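Local coordinates for putidaredoxin reductase (Pseudomonas putida, PDB 1Q1R), which probably passes electrons from NADH through its bound FAD to putidaredoxin, the iron-sulfur partner of the cytochrome P450cam monooxygenase, at residues R349-G354 and F364-D369. Sequence-based numbering, arbitrary orientation.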
ATOM      1  N   ARG A 349      21.221  -6.277 -11.885  1.00 39.90           N
ATOM      2  CA  ARG A 349      20.806  -6.826 -13.170  1.00 38.39           C
ATOM      3  C   ARG A 349      19.482  -7.565 -13.084  1.00 36.34           C
ATOM      4  O   ARG A 349      19.093  -8.063 -12.029  1.00 35.68           O
ATOM      5  CB  ARG A 349      21.865  -7.765 -13.749  1.00 39.70           C
ATOM      6  CG  ARG A 349      22.038  -9.075 -13.011  1.00 40.98           C
ATOM      7  CD  ARG A 349      22.432 -10.160 -13.995  1.00 42.18           C
ATOM      8  NE  ARG A 349      22.862 -11.383 -13.330  1.00 44.15           N
ATOM      9  CZ  ARG A 349      23.014 -12.550 -13.948  1.00 45.43           C
ATOM     10  NH1 ARG A 349      22.765 -12.649 -15.249  1.00 45.55           N
ATOM     11  NH2 ARG A 349      23.421 -13.613 -13.268  1.00 45.91           N
ATOM     12  N   ILE A 350      18.791  -7.621 -14.211  1.00 34.71           N
ATOM     13  CA  ILE A 350      17.514  -8.300 -14.271  1.00 33.69           C
ATOM     14  C   ILE A 350      17.570  -9.361 -15.352  1.00 32.22           C
ATOM     15  O   ILE A 350      18.363  -9.269 -16.293  1.00 31.25           O
ATOM     16  CB  ILE A 350      16.361  -7.327 -14.604  1.00 33.96           C
ATOM     17  CG1 ILE A 350      16.437  -6.917 -16.075  1.00 34.40           C
ATOM     18  CG2 ILE A 350      16.441  -6.096 -13.709  1.00 35.13           C
ATOM     19  CD1 ILE A 350      15.222  -6.159 -16.563  1.00 33.43           C
ATOM     20  N   ILE A 351      16.732 -10.374 -15.200  1.00 30.33           N
ATOM     21  CA  ILE A 351      16.641 -11.448 -16.171  1.00 28.75           C
ATOM     22  C   ILE A 351      15.161 -11.578 -16.485  1.00 28.57           C
ATOM     23  O   ILE A 351      14.342 -11.793 -15.589  1.00 27.74           O
ATOM     24  CB  ILE A 351      17.179 -12.783 -15.601  1.00 29.27           C
ATOM     25  CG1 ILE A 351      18.672 -12.647 -15.290  1.00 28.55           C
ATOM     26  CG2 ILE A 351      16.935 -13.909 -16.599  1.00 27.74           C
ATOM     27  CD1 ILE A 351      19.307 -13.895 -14.732  1.00 29.48           C
ATOM     28  N   VAL A 352      14.818 -11.417 -17.755  1.00 27.97           N
ATOM     29  CA  VAL A 352      13.433 -11.510 -18.175  1.00 27.85           C
ATOM     30  C   VAL A 352      13.128 -12.914 -18.669  1.00 27.84           C
ATOM     31  O   VAL A 352      13.832 -13.450 -19.523  1.00 27.84           O
ATOM     32  CB  VAL A 352      13.129 -10.504 -19.306  1.00 28.49           C
ATOM     33  CG1 VAL A 352      11.667 -10.615 -19.728  1.00 28.82           C
ATOM     34  CG2 VAL A 352      13.463  -9.092 -18.844  1.00 28.22           C
ATOM     35  N   ARG A 353      12.080 -13.509 -18.113  1.00 26.79           N
ATOM     36  CA  ARG A 353      11.657 -14.843 -18.499  1.00 26.69           C
ATOM     37  C   ARG A 353      10.355 -14.657 -19.266  1.00 27.48           C
ATOM     38  O   ARG A 353       9.301 -14.421 -18.675  1.00 28.04           O
ATOM     39  CB  ARG A 353      11.436 -15.706 -17.252  1.00 25.95           C
ATOM     40  CG  ARG A 353      11.034 -17.143 -17.548  1.00 25.54           C
ATOM     41  CD  ARG A 353      10.707 -17.885 -16.257  1.00 25.19           C
ATOM     42  NE  ARG A 353      10.257 -19.248 -16.513  1.00 25.54           N
ATOM     43  CZ  ARG A 353      11.068 -20.281 -16.732  1.00 26.00           C
ATOM     44  NH1 ARG A 353      12.385 -20.110 -16.721  1.00 23.02           N
ATOM     45  NH2 ARG A 353      10.560 -21.482 -16.969  1.00 24.32           N
ATOM     46  N   GLY A 354      10.442 -14.757 -20.587  1.00 27.44           N
ATOM     47  CA  GLY A 354       9.281 -14.561 -21.436  1.00 28.37           C
ATOM     48  C   GLY A 354       9.502 -13.282 -22.222  1.00 28.85           C
ATOM     49  O   GLY A 354      10.533 -12.634 -22.060  1.00 29.83           O
ATOM     50  N   PHE A 364      13.177 -11.230 -13.036  1.00 25.00           N
ATOM     51  CA  PHE A 364      13.951 -11.536 -11.840  1.00 25.77           C
ATOM     52  C   PHE A 364      14.982 -10.452 -11.563  1.00 26.34           C
ATOM     53  O   PHE A 364      15.766 -10.094 -12.436  1.00 26.86           O
ATOM     54  CB  PHE A 364      14.655 -12.895 -11.993  1.00 25.48           C
ATOM     55  CG  PHE A 364      13.709 -14.056 -12.154  1.00 25.43           C
ATOM     56  CD1 PHE A 364      13.129 -14.335 -13.388  1.00 25.22           C
ATOM     57  CD2 PHE A 364      13.373 -14.850 -11.059  1.00 25.20           C
ATOM     58  CE1 PHE A 364      12.224 -15.386 -13.529  1.00 25.07           C
ATOM     59  CE2 PHE A 364      12.468 -15.902 -11.191  1.00 24.67           C
ATOM     60  CZ  PHE A 364      11.891 -16.169 -12.425  1.00 24.89           C
ATOM     61  N   TYR A 365      14.969  -9.925 -10.345  1.00 27.63           N
ATOM     62  CA  TYR A 365      15.920  -8.892  -9.944  1.00 29.71           C
ATOM     63  C   TYR A 365      17.016  -9.553  -9.120  1.00 30.68           C
ATOM     64  O   TYR A 365      16.745 -10.132  -8.067  1.00 30.17           O
ATOM     65  CB  TYR A 365      15.225  -7.811  -9.111  1.00 30.13           C
ATOM     66  CG  TYR A 365      14.199  -7.017  -9.888  1.00 30.90           C
ATOM     67  CD1 TYR A 365      12.983  -7.587 -10.265  1.00 31.35           C
ATOM     68  CD2 TYR A 365      14.457  -5.702 -10.270  1.00 31.34           C
ATOM     69  CE1 TYR A 365      12.050  -6.869 -11.007  1.00 31.92           C
ATOM     70  CE2 TYR A 365      13.530  -4.974 -11.010  1.00 32.22           C
ATOM     71  CZ  TYR A 365      12.332  -5.561 -11.376  1.00 32.56           C
ATOM     72  OH  TYR A 365      11.422  -4.842 -12.116  1.00 33.97           O
ATOM     73  N   LEU A 366      18.254  -9.470  -9.603  1.00 31.40           N
ATOM     74  CA  LEU A 366      19.374 -10.085  -8.906  1.00 33.15           C
ATOM     75  C   LEU A 366      20.483  -9.122  -8.505  1.00 34.58           C
ATOM     76  O   LEU A 366      20.700  -8.087  -9.133  1.00 34.89           O
ATOM     77  CB  LEU A 366      19.998 -11.197  -9.767  1.00 32.57           C
ATOM     78  CG  LEU A 366      19.156 -12.406 -10.183  1.00 32.63           C
ATOM     79  CD1 LEU A 366      18.166 -12.003 -11.265  1.00 31.19           C
ATOM     80  CD2 LEU A 366      20.073 -13.511 -10.693  1.00 31.57           C
ATOM     81  N   GLN A 367      21.174  -9.490  -7.432  1.00 36.45           N
ATOM     82  CA  GLN A 367      22.316  -8.743  -6.930  1.00 38.04           C
ATOM     83  C   GLN A 367      23.363  -9.845  -6.909  1.00 38.28           C
ATOM     84  O   GLN A 367      23.491 -10.579  -5.930  1.00 38.81           O
ATOM     85  CB  GLN A 367      22.065  -8.230  -5.515  1.00 38.64           C
ATOM     86  CG  GLN A 367      23.159  -7.305  -5.018  1.00 41.37           C
ATOM     87  CD  GLN A 367      22.930  -6.831  -3.598  1.00 42.60           C
ATOM     88  OE1 GLN A 367      23.614  -5.926  -3.119  1.00 44.41           O
ATOM     89  NE2 GLN A 367      21.973  -7.444  -2.913  1.00 43.32           N
ATOM     90  N   GLY A 368      24.091  -9.973  -8.010  1.00 38.82           N
ATOM     91  CA  GLY A 368      25.075 -11.031  -8.116  1.00 38.51           C
ATOM     92  C   GLY A 368      24.310 -12.242  -8.618  1.00 38.13           C
ATOM     93  O   GLY A 368      23.781 -12.226  -9.731  1.00 38.04           O
ATOM     94  N   ASP A 369      24.235 -13.287  -7.801  1.00 38.32           N
ATOM     95  CA  ASP A 369      23.505 -14.492  -8.177  1.00 38.70           C
ATOM     96  C   ASP A 369      22.298 -14.680  -7.266  1.00 38.20           C
ATOM     97  O   ASP A 369      21.532 -15.630  -7.420  1.00 38.06           O
ATOM     98  CB  ASP A 369      24.405 -15.726  -8.087  1.00 39.82           C
ATOM     99  CG  ASP A 369      25.537 -15.698  -9.096  1.00 41.57           C
ATOM    100  OD1 ASP A 369      25.291 -15.354 -10.273  1.00 41.77           O
ATOM    101  OD2 ASP A 369      26.674 -16.033  -8.712  1.00 43.78           O
TER
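Phe-364 lays its ring alongside the aliphatic stem of Arg-353, the two side chains pointing the same way, with CE1 of Phe-364 3.8 Å from CB of Arg-353. That CB meets the ring at its edge, near the ring plane, and the guanidinium beyond stands almost perpendicular to the ring. With CG of Arg-353 opposite its backbone N (chi1 -178°) and the chain extended from there to NE, the head is carried past the ring to a salt bridge with Glu-382 and hydrogen bonds to the carbonyls of Leu-401 and Val-406. Were the ring cut back to an alanine, a gap would probably open beside this stem and next to Leu-401, leaving the arginine chain less firmly held. On the same face, Ile-351 crosses Leu-366, its CG1 4.1 Å from CD1 of the leucine, while CD1 of Ile-351 lies over one face of the Arg-349 guanidinium, offset toward the rim. NH2 of Arg-349 makes a long salt bridge to OD1 of Asp-369 at 3.9 Å, the two planes turned 69° apart. The backbones form an antiparallel beta hairpin at the edge of the five-stranded sheet of the reductase C-terminal region, and illustrate how such strands put successive residues on opposite faces. Ile-351 and Phe-364 are a hydrogen-bonded pair, the N of each 2.9 Å from the O of the other. Toward the hairpin's open end, N of Leu-366 reaches O of Arg-349 at 2.9 Å and nearly straight, whereas the return bond from Arg-349 N to Leu-366 O is weak at 3.3 Å. Between these pairs Ile-350 and Tyr-365 occupy the opposite face, CG2 of the isoleucine 4.0 Å from CD2 of the tyrosine; there Pro-192 and Val-193 of helix 191-204 pack against Ile-350 and Tyr-365 respectively.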